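Long-range contacts in truncated hemoglobin from geobacillus stearothermophilus (Geobacillus stearothermophilus, PDB 2BKM), which binds heme and oxygen as a truncated hemoglobin, probably serving in oxygen storage or transport: residues A17-A22 / D97-S102; A28-L33 / A85-A90; Q50-Y55 / H111-T116; F78-K83 / H119-P124. All blocks are in the same frame, centred on the assembly; numbering follows the deposited sequence.

Interaction 1 (A17-A22 / D97-S102)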
# COMPACT_ATOMS: atom_id res chain seq x y z
N ALA A 17 -7.41 6.49 -5.78
CA ALA A 17 -6.87 6.51 -7.13
C ALA A 17 -5.61 7.36 -7.24
O ALA A 17 -4.63 6.94 -7.85
CB ALA A 17 -7.92 7.05 -8.09
N LYS A 18 -5.68 8.57 -6.69
CA LYS A 18 -4.58 9.47 -6.78
C LYS A 18 -3.38 8.89 -6.04
O LYS A 18 -2.27 8.96 -6.50
CB LYS A 18 -4.94 10.80 -6.12
CG LYS A 18 -5.74 11.70 -7.00
CD LYS A 18 -6.14 12.90 -6.18
CE LYS A 18 -6.50 14.07 -7.06
NZ LYS A 18 -6.58 15.27 -6.20
N LEU A 19 -3.67 8.33 -4.88
CA LEU A 19 -2.62 7.79 -4.02
C LEU A 19 -1.88 6.65 -4.72
O LEU A 19 -0.64 6.62 -4.72
CB LEU A 19 -3.22 7.29 -2.71
CG LEU A 19 -2.16 6.75 -1.73
CD1 LEU A 19 -1.15 7.83 -1.37
CD2 LEU A 19 -2.91 6.25 -0.50
N VAL A 20 -2.63 5.73 -5.30
CA VAL A 20 -2.01 4.59 -5.97
C VAL A 20 -1.16 5.03 -7.14
O VAL A 20 -0.07 4.55 -7.29
CB VAL A 20 -3.12 3.60 -6.41
CG1 VAL A 20 -2.59 2.62 -7.45
CG2 VAL A 20 -3.66 2.92 -5.19
N GLU A 21 -1.68 5.96 -7.94
CA GLU A 21 -0.91 6.49 -9.06
C GLU A 21 0.42 7.07 -8.56
O GLU A 21 1.48 6.75 -9.08
CB GLU A 21 -1.74 7.56 -9.76
CG GLU A 21 -1.05 8.09 -11.01
CD GLU A 21 -1.56 9.46 -11.47
OE1 GLU A 21 -2.45 10.08 -10.81
OE2 GLU A 21 -1.03 9.94 -12.50
N ALA A 22 0.36 7.88 -7.50
CA ALA A 22 1.56 8.49 -7.01
C ALA A 22 2.52 7.46 -6.41
O ALA A 22 3.74 7.53 -6.59
CB ALA A 22 1.19 9.56 -5.99
N ASP A 97 2.08 12.53 0.74
CA ASP A 97 2.45 13.96 0.74
C ASP A 97 2.19 14.57 -0.65
O ASP A 97 1.64 15.70 -0.75
CB ASP A 97 3.91 14.16 1.06
CG ASP A 97 4.28 13.79 2.46
OD1 ASP A 97 3.41 13.63 3.34
OD2 ASP A 97 5.51 13.63 2.70
N GLU A 98 2.53 13.83 -1.69
CA GLU A 98 2.49 14.39 -3.06
C GLU A 98 1.06 14.70 -3.42
O GLU A 98 0.81 15.69 -4.10
CB GLU A 98 3.05 13.37 -4.02
CG GLU A 98 2.99 13.79 -5.48
CD GLU A 98 3.72 12.81 -6.38
OE1 GLU A 98 3.47 12.86 -7.59
OE2 GLU A 98 4.52 11.99 -5.88
N ILE A 99 0.11 13.87 -3.01
CA ILE A 99 -1.29 14.08 -3.42
C ILE A 99 -1.97 15.04 -2.46
O ILE A 99 -3.17 15.31 -2.59
CB ILE A 99 -2.08 12.78 -3.55
CG1 ILE A 99 -2.28 12.08 -2.17
CG2 ILE A 99 -1.40 11.87 -4.58
CD1 ILE A 99 -3.44 11.07 -2.22
N GLY A 100 -1.18 15.54 -1.51
CA GLY A 100 -1.69 16.46 -0.50
C GLY A 100 -2.63 15.85 0.50
O GLY A 100 -3.47 16.56 1.06
N LEU A 101 -2.48 14.56 0.81
CA LEU A 101 -3.31 13.89 1.82
C LEU A 101 -2.64 13.99 3.17
O LEU A 101 -1.62 13.31 3.42
CB LEU A 101 -3.48 12.42 1.48
CG LEU A 101 -4.22 11.58 2.51
CD1 LEU A 101 -5.68 12.03 2.73
CD2 LEU A 101 -4.13 10.12 2.14
N SER A 102 -3.23 14.77 4.06
CA SER A 102 -2.59 15.05 5.36
C SER A 102 -3.66 14.97 6.42
O SER A 102 -4.81 15.14 6.11
CB SER A 102 -2.01 16.48 5.40
OG SER A 102 -3.10 17.39 5.49
O HOH W 1 -4.14 15.71 -5.16
O HOH W 2 4.83 9.92 -7.57
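Ile99 places CG1 between its own backbone N and carbonyl carbon (chi1 67°), and a nearly extended chi2 carries CD1 on toward Leu19. The two side chains cross at about a right angle. In this two-over-two globin fold, the contact joins helix 12-29 to the C-terminal end of helix 82-98. CD1 of Ile99 packs on CB of Leu19 at 3.8 Å, while CG2 of Ile99 rests against CB of Ala22 at 3.7 Å. A beta-branched isoleucine suits this place, since its two arms serve successive turns of the facing helix, and the small Ala22 lets the chains come close. An alanine in place of Ile99 would probably open a gap beside Leu19 and Ala22 and leave the helix end less firmly seated. Gly100 ends helix 82-98 in a Schellman motif, for which its positive phi is well suited. At the solvent-exposed margin, Glu98 forms salt bridges with Arg25 and Arg26 of helix 12-29, and one water joins its OE2 to Ala22 O. A second water accepts from Lys18 NZ at 2.7 Å and donates to Ile99 O at 2.8 Å.

Interaction 2 (A28-L33 / A85-A90). With HEM (protoporphyrin IX containing Fe), chain D; OXY (oxygen molecule), chain C; ACT (acetate ion), chain E.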
# COMPACT_ATOMS: atom_id res chain seq x y z
N ALA A 28 8.43 2.63 -8.69
CA ALA A 28 9.20 2.36 -9.91
C ALA A 28 10.59 2.95 -9.80
O ALA A 28 11.53 2.41 -10.40
CB ALA A 28 8.47 2.91 -11.13
N ALA A 29 10.72 4.04 -9.04
CA ALA A 29 11.98 4.79 -8.92
C ALA A 29 12.81 4.32 -7.73
O ALA A 29 13.95 4.75 -7.53
CB ALA A 29 11.69 6.27 -8.80
N HIS A 30 12.26 3.43 -6.92
CA HIS A 30 12.99 3.09 -5.73
C HIS A 30 13.93 1.92 -5.94
O HIS A 30 13.50 0.83 -6.27
CB HIS A 30 12.03 2.81 -4.59
CG HIS A 30 12.67 2.95 -3.25
ND1 HIS A 30 13.72 2.14 -2.82
CD2 HIS A 30 12.46 3.84 -2.27
CE1 HIS A 30 14.10 2.54 -1.62
NE2 HIS A 30 13.34 3.55 -1.25
N PRO A 31 15.24 2.12 -5.69
CA PRO A 31 16.18 1.01 -5.91
C PRO A 31 15.98 -0.25 -5.04
O PRO A 31 16.38 -1.36 -5.43
CB PRO A 31 17.54 1.65 -5.63
CG PRO A 31 17.23 2.79 -4.74
CD PRO A 31 15.92 3.34 -5.21
N ASP A 32 15.35 -0.11 -3.88
CA ASP A 32 15.10 -1.27 -3.05
C ASP A 32 13.84 -2.01 -3.46
O ASP A 32 13.63 -3.14 -2.99
CB ASP A 32 14.97 -0.90 -1.59
CG ASP A 32 16.26 -0.39 -1.03
OD1 ASP A 32 17.30 -1.03 -1.30
OD2 ASP A 32 16.24 0.65 -0.33
N LEU A 33 13.02 -1.37 -4.31
CA LEU A 33 11.76 -1.98 -4.72
C LEU A 33 11.69 -2.34 -6.18
O LEU A 33 11.19 -3.42 -6.53
CB LEU A 33 10.58 -1.06 -4.36
CG LEU A 33 10.55 -0.66 -2.89
CD1 LEU A 33 9.38 0.27 -2.75
CD2 LEU A 33 10.37 -1.91 -2.06
N ALA A 85 10.49 -3.10 3.59
CA ALA A 85 9.26 -2.56 4.18
C ALA A 85 9.40 -1.07 4.42
O ALA A 85 8.46 -0.30 4.12
CB ALA A 85 8.90 -3.27 5.46
N GLU A 86 10.57 -0.65 4.90
CA GLU A 86 10.76 0.80 5.08
C GLU A 86 10.71 1.51 3.74
O GLU A 86 10.21 2.64 3.64
CB GLU A 86 12.07 1.11 5.78
CG GLU A 86 12.12 0.69 7.16
CD GLU A 86 11.16 1.48 8.03
OE1 GLU A 86 10.49 0.86 8.87
OE2 GLU A 86 11.14 2.72 7.86
N ALA A 87 11.27 0.91 2.71
CA ALA A 87 11.20 1.57 1.41
C ALA A 87 9.77 1.71 0.92
O ALA A 87 9.39 2.77 0.38
CB ALA A 87 12.07 0.80 0.40
N TRP A 88 8.98 0.65 1.10
CA TRP A 88 7.60 0.70 0.67
C TRP A 88 6.89 1.81 1.44
O TRP A 88 6.20 2.63 0.87
CB TRP A 88 6.99 -0.67 0.96
CG TRP A 88 5.65 -0.94 0.37
CD1 TRP A 88 5.39 -1.73 -0.72
CD2 TRP A 88 4.39 -0.48 0.85
NE1 TRP A 88 4.04 -1.79 -0.95
CE2 TRP A 88 3.39 -1.05 0.00
CE3 TRP A 88 3.98 0.30 1.94
CZ2 TRP A 88 2.03 -0.77 0.15
CZ3 TRP A 88 2.60 0.57 2.11
CH2 TRP A 88 1.65 0.02 1.22
N LEU A 89 7.08 1.82 2.76
CA LEU A 89 6.39 2.83 3.59
C LEU A 89 6.88 4.23 3.23
O LEU A 89 6.09 5.18 3.27
CB LEU A 89 6.60 2.54 5.07
CG LEU A 89 5.81 1.29 5.48
CD1 LEU A 89 6.34 0.87 6.84
CD2 LEU A 89 4.33 1.58 5.51
N ALA A 90 8.17 4.37 2.91
CA ALA A 90 8.67 5.71 2.56
C ALA A 90 8.06 6.17 1.25
O ALA A 90 7.73 7.36 1.08
CB ALA A 90 10.18 5.67 2.46
CHA HEM D . 1.77 -7.51 -4.43
CHB HEM D . 6.01 -6.05 -2.68
CHC HEM D . 3.71 -4.46 1.28
CHD HEM D . -0.49 -4.99 -0.97
C1A HEM D . 3.09 -7.20 -4.28
C2A HEM D . 4.10 -7.54 -5.26
C3A HEM D . 5.27 -7.14 -4.77
C4A HEM D . 5.04 -6.54 -3.48
CMA HEM D . 6.64 -7.27 -5.46
CAA HEM D . 3.84 -8.22 -6.61
CBA HEM D . 3.14 -7.24 -7.53
CGA HEM D . 2.52 -7.89 -8.75
O1A HEM D . 2.72 -9.12 -9.02
O2A HEM D . 1.78 -7.18 -9.48
C1B HEM D . 5.75 -5.54 -1.44
C2B HEM D . 6.75 -5.12 -0.48
C3B HEM D . 6.11 -4.71 0.61
C4B HEM D . 4.68 -4.83 0.42
CMB HEM D . 8.28 -5.11 -0.71
CAB HEM D . 6.78 -4.17 1.86
CBB HEM D . 6.26 -4.35 3.09
C1C HEM D . 2.37 -4.37 0.99
C2C HEM D . 1.37 -3.70 1.78
C3C HEM D . 0.22 -3.88 1.12
C4C HEM D . 0.47 -4.64 -0.08
CMC HEM D . 1.60 -2.94 3.12
CAC HEM D . -1.18 -3.35 1.46
CBC HEM D . -1.52 -2.73 2.58
C1D HEM D . -0.26 -5.75 -2.07
C2D HEM D . -1.31 -6.25 -2.92
C3D HEM D . -0.61 -7.04 -3.97
C4D HEM D . 0.79 -6.97 -3.64
CMD HEM D . -2.82 -6.00 -2.78
CAD HEM D . -1.26 -7.78 -5.12
CBD HEM D . -1.41 -9.26 -4.75
CGD HEM D . -1.91 -9.97 -5.98
O1D HEM D . -1.10 -10.28 -6.91
O2D HEM D . -3.16 -10.14 -6.05
NA HEM D . 3.71 -6.59 -3.21
NB HEM D . 4.52 -5.35 -0.84
NC HEM D . 1.80 -4.91 -0.14
ND HEM D . 0.96 -6.18 -2.54
FE HEM D . 2.74 -5.78 -1.67
O1 OXY C . 3.00 -3.88 -2.11
O2 OXY C . 2.85 -3.54 -3.24
C ACT E . 2.23 -3.44 -3.68
O ACT E . 2.46 -2.24 -3.80
OXT ACT E . 2.56 -3.94 -2.63
CH3 ACT E . 1.57 -4.23 -4.75
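His30 lays one face of its imidazole over the methyl of Ala87, a CH-pi contact in which CB of Ala87 stands 3.6 Å from the ring centroid. The ring is steadied by a bond in its own plane, Asp32 N to His30 ND1 at 3.0 Å. A small residue such as Ala87 suits this place, since its methyl can come so close to the ring, and CG of Leu33 reaches the same methyl at 3.9 Å. Leu33 CD1 touches CA of the next residue, Trp88, whose indole turns to the heme: CD1 of Trp88 is 3.3 Å from HEM C3B. NE1 of Trp88 donates to the ligand on the iron, modelled as dioxygen and as acetate in overlapping positions, so the details of each bond are less certain. A phenylalanine at Trp88 would probably leave that ligand without this N-H donor. While Leu33 CD2 extends toward the heme methyl CMB, the indole meets Phe23 of helix 12-29 edge-to-face and packs on Leu113 of helix 104-120.

Interaction 3 (Q50-Y55 / H111-T116); sequences QFLTQY and HRLVLT. With HEM (protoporphyrin IX containing Fe), chain D.
Arg112 grips Tyr55 twice over, its guanidinium lying flat on the phenol ring while its N-H groups bond the backbone oxygen of the same residue. The planes are 20° apart, and CZ of Arg112 sits 4.0 Å from the centroid of the Tyr55 ring, a cation-pi contact with NH2 over the ring centre. NH1 of Arg112 reaches Tyr55 O at 2.7 Å; a second bond to that oxygen, from NH2, is weak. A bend at chi3 (54°) turns NE back toward Tyr55. Tyr55 closes helix 42-55, so its carbonyl would probably carry extra negative character from the helix end, which a cation suits well. Beyond the ring, the hydroxyl meets Thr116 tip to tip, OH to OG1 at 2.6 Å, with OG1 in the ring plane. With its hydroxyl bonded and one face stacked, the ring has HEM CBC over its opposite face, offset toward the rim. Leucine branches fill the apolar space: Leu113 CD2 touches CE1 of Tyr55 at 3.6 Å and CD2 of Leu52 at 4.1 Å, and also meets the heme vinyl. Phe51 sets its CB 3.4 Å from HEM CMD. The axes of the two short segments approach to 12.7 Å, at 113° between their N-to-C directions, leaving room for these large side chains. Such a crossing of two helices beside the porphyrin belongs to the heme pocket of the two-over-two globin fold.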
# COMPACT_ATOMS: atom_id res chain seq x y z
N GLN A 50 -7.88 -1.77 -5.84
CA GLN A 50 -8.95 -2.63 -5.33
C GLN A 50 -8.73 -3.02 -3.88
O GLN A 50 -9.63 -2.94 -3.05
CB GLN A 50 -9.05 -3.90 -6.17
CG GLN A 50 -9.48 -3.62 -7.59
CD GLN A 50 -9.45 -4.86 -8.41
OE1 GLN A 50 -8.50 -5.63 -8.35
NE2 GLN A 50 -10.50 -5.08 -9.16
N PHE A 51 -7.49 -3.39 -3.56
CA PHE A 51 -7.19 -3.81 -2.22
C PHE A 51 -7.38 -2.70 -1.19
O PHE A 51 -8.00 -2.91 -0.18
CB PHE A 51 -5.78 -4.38 -2.11
CG PHE A 51 -5.47 -4.79 -0.72
CD1 PHE A 51 -6.03 -5.95 -0.22
CD2 PHE A 51 -4.72 -3.95 0.14
CE1 PHE A 51 -5.83 -6.31 1.14
CE2 PHE A 51 -4.51 -4.29 1.46
CZ PHE A 51 -5.06 -5.46 1.99
N LEU A 52 -6.82 -1.53 -1.49
CA LEU A 52 -6.86 -0.46 -0.51
C LEU A 52 -8.30 -0.01 -0.30
O LEU A 52 -8.70 0.30 0.82
CB LEU A 52 -5.99 0.70 -0.95
CG LEU A 52 -4.48 0.43 -0.89
CD1 LEU A 52 -3.77 1.62 -1.43
CD2 LEU A 52 -4.06 0.12 0.55
N THR A 53 -9.10 -0.06 -1.36
CA THR A 53 -10.52 0.26 -1.23
C THR A 53 -11.17 -0.64 -0.18
O THR A 53 -11.81 -0.18 0.75
CB THR A 53 -11.20 0.10 -2.62
OG1 THR A 53 -10.66 1.10 -3.49
CG2 THR A 53 -12.72 0.26 -2.46
N GLN A 54 -10.95 -1.93 -0.33
CA GLN A 54 -11.51 -2.89 0.59
C GLN A 54 -10.90 -2.77 1.98
O GLN A 54 -11.60 -2.82 2.96
CB GLN A 54 -11.29 -4.26 -0.06
CG GLN A 54 -11.59 -5.48 0.73
CD GLN A 54 -11.39 -6.69 -0.14
OE1 GLN A 54 -11.67 -6.66 -1.34
NE2 GLN A 54 -10.91 -7.77 0.46
N TYR A 55 -9.59 -2.60 2.02
CA TYR A 55 -8.87 -2.50 3.26
C TYR A 55 -9.36 -1.35 4.09
O TYR A 55 -9.36 -1.43 5.32
CB TYR A 55 -7.45 -2.21 2.86
CG TYR A 55 -6.38 -2.09 3.90
CD1 TYR A 55 -5.87 -0.83 4.24
CD2 TYR A 55 -5.82 -3.21 4.47
CE1 TYR A 55 -4.81 -0.71 5.07
CE2 TYR A 55 -4.72 -3.10 5.33
CZ TYR A 55 -4.24 -1.84 5.62
OH TYR A 55 -3.16 -1.73 6.45
N HIS A 111 -0.90 4.25 9.64
CA HIS A 111 -0.55 3.32 10.71
C HIS A 111 -1.05 1.93 10.42
O HIS A 111 -0.38 0.96 10.75
CB HIS A 111 -1.07 3.83 12.04
CG HIS A 111 -0.36 5.05 12.47
ND1 HIS A 111 -0.95 6.00 13.28
CD2 HIS A 111 0.88 5.52 12.16
CE1 HIS A 111 -0.09 7.00 13.46
NE2 HIS A 111 1.04 6.72 12.82
N ARG A 112 -2.20 1.81 9.77
CA ARG A 112 -2.65 0.46 9.40
C ARG A 112 -1.64 -0.11 8.44
O ARG A 112 -1.28 -1.27 8.57
CB ARG A 112 -4.01 0.53 8.73
CG ARG A 112 -5.11 0.87 9.71
CD ARG A 112 -6.47 0.63 9.18
NE ARG A 112 -6.64 -0.74 8.70
CZ ARG A 112 -7.64 -1.10 7.90
NH1 ARG A 112 -8.59 -0.20 7.56
NH2 ARG A 112 -7.70 -2.33 7.45
N LEU A 113 -1.16 0.72 7.51
CA LEU A 113 -0.19 0.21 6.54
C LEU A 113 1.13 -0.15 7.19
O LEU A 113 1.79 -1.10 6.75
CB LEU A 113 0.04 1.25 5.46
CG LEU A 113 -1.16 1.55 4.56
CD1 LEU A 113 -0.77 2.66 3.65
CD2 LEU A 113 -1.59 0.32 3.78
N VAL A 114 1.55 0.59 8.22
CA VAL A 114 2.78 0.23 8.96
C VAL A 114 2.60 -1.14 9.54
O VAL A 114 3.52 -1.96 9.44
CB VAL A 114 3.04 1.26 10.09
CG1 VAL A 114 4.14 0.80 10.97
CG2 VAL A 114 3.34 2.65 9.48
N LEU A 115 1.44 -1.43 10.11
CA LEU A 115 1.22 -2.76 10.69
C LEU A 115 1.19 -3.83 9.60
O LEU A 115 1.80 -4.90 9.75
CB LEU A 115 -0.05 -2.77 11.53
CG LEU A 115 -0.04 -1.87 12.77
CD1 LEU A 115 0.74 -2.62 13.88
CD2 LEU A 115 0.55 -0.53 12.60
N THR A 116 0.50 -3.57 8.51
CA THR A 116 0.42 -4.58 7.42
C THR A 116 1.82 -4.80 6.87
O THR A 116 2.23 -5.94 6.66
CB THR A 116 -0.56 -4.12 6.36
OG1 THR A 116 -1.82 -3.94 7.03
CG2 THR A 116 -0.67 -5.20 5.26
CHA HEM D . 1.77 -7.51 -4.43
CHB HEM D . 6.01 -6.05 -2.68
CHC HEM D . 3.71 -4.46 1.28
CHD HEM D . -0.49 -4.99 -0.97
C1A HEM D . 3.09 -7.20 -4.28
C2A HEM D . 4.10 -7.54 -5.26
C3A HEM D . 5.27 -7.14 -4.77
C4A HEM D . 5.04 -6.54 -3.48
CMA HEM D . 6.64 -7.27 -5.46
CAA HEM D . 3.84 -8.22 -6.61
CBA HEM D . 3.14 -7.24 -7.53
CGA HEM D . 2.52 -7.89 -8.75
O1A HEM D . 2.72 -9.12 -9.02
O2A HEM D . 1.78 -7.18 -9.48
C1B HEM D . 5.75 -5.54 -1.44
C2B HEM D . 6.75 -5.12 -0.48
C3B HEM D . 6.11 -4.71 0.61
C4B HEM D . 4.68 -4.83 0.42
CMB HEM D . 8.28 -5.11 -0.71
CAB HEM D . 6.78 -4.17 1.86
CBB HEM D . 6.26 -4.35 3.09
C1C HEM D . 2.37 -4.37 0.99
C2C HEM D . 1.37 -3.70 1.78
C3C HEM D . 0.22 -3.88 1.12
C4C HEM D . 0.47 -4.64 -0.08
CMC HEM D . 1.60 -2.94 3.12
CAC HEM D . -1.18 -3.35 1.46
CBC HEM D . -1.52 -2.73 2.58
C1D HEM D . -0.26 -5.75 -2.07
C2D HEM D . -1.31 -6.25 -2.92
C3D HEM D . -0.61 -7.04 -3.97
C4D HEM D . 0.79 -6.97 -3.64
CMD HEM D . -2.82 -6.00 -2.78
CAD HEM D . -1.26 -7.78 -5.12
CBD HEM D . -1.41 -9.26 -4.75
CGD HEM D . -1.91 -9.97 -5.98
O1D HEM D . -1.10 -10.28 -6.91
O2D HEM D . -3.16 -10.14 -6.05
NA HEM D . 3.71 -6.59 -3.21
NB HEM D . 4.52 -5.35 -0.84
NC HEM D . 1.80 -4.91 -0.14
ND HEM D . 0.96 -6.18 -2.54
FE HEM D . 2.74 -5.78 -1.67

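Interaction 4 (F78-K83 / H119-P124); sequences FEITPK and HMVNTP. With HEM (protoporphyrin IX containing Fe), chain D.
Asn122 bonds its side-chain amide to the backbone on both sides of Glu79, fastening the loop after helix 104-120 to the strip that leads into helix 82-98 at the edge of the globin heme pocket. Among the hydrogen bonds, ND2 of Asn122 donates to Phe78 O at 2.9 Å, nearly along the C=O axis, and OD1 of Asn122 accepts from Ile80 N at 2.9 Å. Thr123 OG1 reaches that same OD1 from the opposite face of the amide plane, so two donors hold it. Asn122 N in turn donates to Ile80 O at 2.8 Å. An asparagine fits because one amide offers both donor and acceptor. Thr81 is the N-cap of helix 82-98, its OG1 bonded to Arg84 N. Apolar packing follows: Pro82, suited to the first turn of a helix, sets its CD 3.9 Å from Val121 CG1, and Ile80 CD1 is 4.0 Å from Met120 CB. Toward the heme, Ile80 CG2 faces the vinyl, and HEM CMA lies 3.6 Å above the Phe78 ring plane, over its centre.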
# COMPACT_ATOMS: atom_id res chain seq x y z
N PHE A 78 8.31 -13.15 -2.29
CA PHE A 78 9.34 -12.13 -2.43
C PHE A 78 10.12 -12.03 -1.13
O PHE A 78 9.61 -12.35 -0.05
CB PHE A 78 8.74 -10.73 -2.71
CG PHE A 78 7.71 -10.76 -3.77
CD1 PHE A 78 6.35 -10.68 -3.45
CD2 PHE A 78 8.09 -10.91 -5.11
CE1 PHE A 78 5.39 -10.72 -4.46
CE2 PHE A 78 7.13 -10.95 -6.11
CZ PHE A 78 5.81 -10.86 -5.77
N GLU A 79 11.34 -11.57 -1.24
CA GLU A 79 12.13 -11.30 -0.04
C GLU A 79 11.77 -9.90 0.47
O GLU A 79 12.14 -8.88 -0.15
CB GLU A 79 13.62 -11.33 -0.37
CG GLU A 79 14.50 -10.96 0.80
CD GLU A 79 15.97 -11.10 0.51
OE1 GLU A 79 16.48 -12.23 0.69
OE2 GLU A 79 16.57 -10.09 0.10
N ILE A 80 11.04 -9.87 1.56
CA ILE A 80 10.63 -8.60 2.18
C ILE A 80 11.39 -8.47 3.48
O ILE A 80 11.06 -9.01 4.51
CB ILE A 80 9.14 -8.57 2.40
CG1 ILE A 80 8.42 -8.82 1.06
CG2 ILE A 80 8.73 -7.18 2.97
CD1 ILE A 80 6.95 -8.68 1.12
N THR A 81 12.47 -7.74 3.39
CA THR A 81 13.27 -7.40 4.55
C THR A 81 12.68 -6.14 5.22
O THR A 81 11.88 -5.45 4.61
CB THR A 81 14.65 -7.03 4.10
OG1 THR A 81 14.52 -6.00 3.12
CG2 THR A 81 15.39 -8.29 3.49
N PRO A 82 13.06 -5.88 6.48
CA PRO A 82 12.67 -4.61 7.08
C PRO A 82 13.07 -3.42 6.19
O PRO A 82 12.26 -2.49 6.02
CB PRO A 82 13.41 -4.61 8.39
CG PRO A 82 13.44 -6.12 8.72
CD PRO A 82 13.78 -6.74 7.43
N LYS A 83 14.24 -3.44 5.57
CA LYS A 83 14.64 -2.35 4.71
C LYS A 83 13.65 -2.17 3.59
O LYS A 83 13.32 -1.04 3.23
CB LYS A 83 16.07 -2.56 4.19
CG LYS A 83 16.59 -1.42 3.33
CD LYS A 83 18.03 -1.67 2.89
CE LYS A 83 18.42 -0.58 1.92
NZ LYS A 83 18.64 0.67 2.68
N HIS A 119 3.71 -6.99 9.01
CA HIS A 119 3.25 -8.37 8.85
C HIS A 119 3.82 -8.99 7.57
O HIS A 119 3.92 -10.24 7.48
CB HIS A 119 1.72 -8.45 8.77
CG HIS A 119 1.00 -8.12 10.03
ND1 HIS A 119 -0.30 -7.65 10.03
CD2 HIS A 119 1.36 -8.23 11.34
CE1 HIS A 119 -0.70 -7.45 11.27
NE2 HIS A 119 0.29 -7.80 12.09
N MET A 120 4.12 -8.17 6.56
CA MET A 120 4.61 -8.72 5.30
C MET A 120 6.08 -9.12 5.42
O MET A 120 6.55 -9.97 4.67
CB MET A 120 4.46 -7.72 4.14
CG MET A 120 3.04 -7.29 3.80
SD MET A 120 1.98 -8.70 3.48
CE MET A 120 1.16 -8.84 5.03
N VAL A 121 6.82 -8.45 6.30
CA VAL A 121 8.26 -8.71 6.41
C VAL A 121 8.49 -10.19 6.66
O VAL A 121 7.83 -10.78 7.47
CB VAL A 121 8.85 -7.88 7.57
CG1 VAL A 121 10.28 -8.33 7.96
CG2 VAL A 121 8.86 -6.45 7.16
N ASN A 122 9.45 -10.77 5.93
CA ASN A 122 9.58 -12.23 5.97
C ASN A 122 11.01 -12.67 5.89
O ASN A 122 11.24 -13.86 5.80
CB ASN A 122 8.72 -12.84 4.86
CG ASN A 122 9.15 -12.38 3.47
OD1 ASN A 122 10.32 -12.06 3.25
ND2 ASN A 122 8.24 -12.37 2.50
N THR A 123 11.94 -11.76 6.00
CA THR A 123 13.34 -12.13 5.89
C THR A 123 14.13 -11.13 6.71
O THR A 123 13.85 -9.93 6.67
CB THR A 123 13.78 -11.97 4.44
OG1 THR A 123 12.94 -12.74 3.55
CG2 THR A 123 15.24 -12.43 4.25
N PRO A 124 15.17 -11.59 7.42
CA PRO A 124 16.04 -10.66 8.13
C PRO A 124 16.76 -9.71 7.19
O PRO A 124 17.05 -10.02 6.05
CB PRO A 124 17.05 -11.57 8.85
CG PRO A 124 16.33 -12.93 8.96
CD PRO A 124 15.56 -13.00 7.67
CHA HEM D . 1.77 -7.51 -4.43
CHB HEM D . 6.01 -6.05 -2.68
CHC HEM D . 3.71 -4.46 1.28
CHD HEM D . -0.49 -4.99 -0.97
C1A HEM D . 3.09 -7.20 -4.28
C2A HEM D . 4.10 -7.54 -5.26
C3A HEM D . 5.27 -7.14 -4.77
C4A HEM D . 5.04 -6.54 -3.48
CMA HEM D . 6.64 -7.27 -5.46
CAA HEM D . 3.84 -8.22 -6.61
CBA HEM D . 3.14 -7.24 -7.53
CGA HEM D . 2.52 -7.89 -8.75
O1A HEM D . 2.72 -9.12 -9.02
O2A HEM D . 1.78 -7.18 -9.48
C1B HEM D . 5.75 -5.54 -1.44
C2B HEM D . 6.75 -5.12 -0.48
C3B HEM D . 6.11 -4.71 0.61
C4B HEM D . 4.68 -4.83 0.42
CMB HEM D . 8.28 -5.11 -0.71
CAB HEM D . 6.78 -4.17 1.86
CBB HEM D . 6.26 -4.35 3.09
C1C HEM D . 2.37 -4.37 0.99
C2C HEM D . 1.37 -3.70 1.78
C3C HEM D . 0.22 -3.88 1.12
C4C HEM D . 0.47 -4.64 -0.08
CMC HEM D . 1.60 -2.94 3.12
CAC HEM D . -1.18 -3.35 1.46
CBC HEM D . -1.52 -2.73 2.58
C1D HEM D . -0.26 -5.75 -2.07
C2D HEM D . -1.31 -6.25 -2.92
C3D HEM D . -0.61 -7.04 -3.97
C4D HEM D . 0.79 -6.97 -3.64
CMD HEM D . -2.82 -6.00 -2.78
CAD HEM D . -1.26 -7.78 -5.12
CBD HEM D . -1.41 -9.26 -4.75
CGD HEM D . -1.91 -9.97 -5.98
O1D HEM D . -1.10 -10.28 -6.91
O2D HEM D . -3.16 -10.14 -6.05
NA HEM D . 3.71 -6.59 -3.21
NB HEM D . 4.52 -5.35 -0.84
NC HEM D . 1.80 -4.91 -0.14
ND HEM D . 0.96 -6.18 -2.54
FE HEM D . 2.74 -5.78 -1.67

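From the N terminus, the chain enters helix 12-29, where interaction 1 begins and then closes the longest sequence loop by meeting the end of helix 82-98. Interaction 2 starts just beyond and closes earlier on that same helix, so it lies within the loop of interaction 1. Interaction 3, opening on helix 42-55 and closing on helix 104-120, crosses both. Interaction 4 opens before helix 82-98, closes after helix 104-120 and crosses all three others. Val20 packs on Leu52 to link interactions 1 and 3, while Ala85 against Val121 links 2 and 4. Interactions 2, 3 and 4 all touch the heme; interaction 1 lies apart from it, across the centre of the chain from interaction 4.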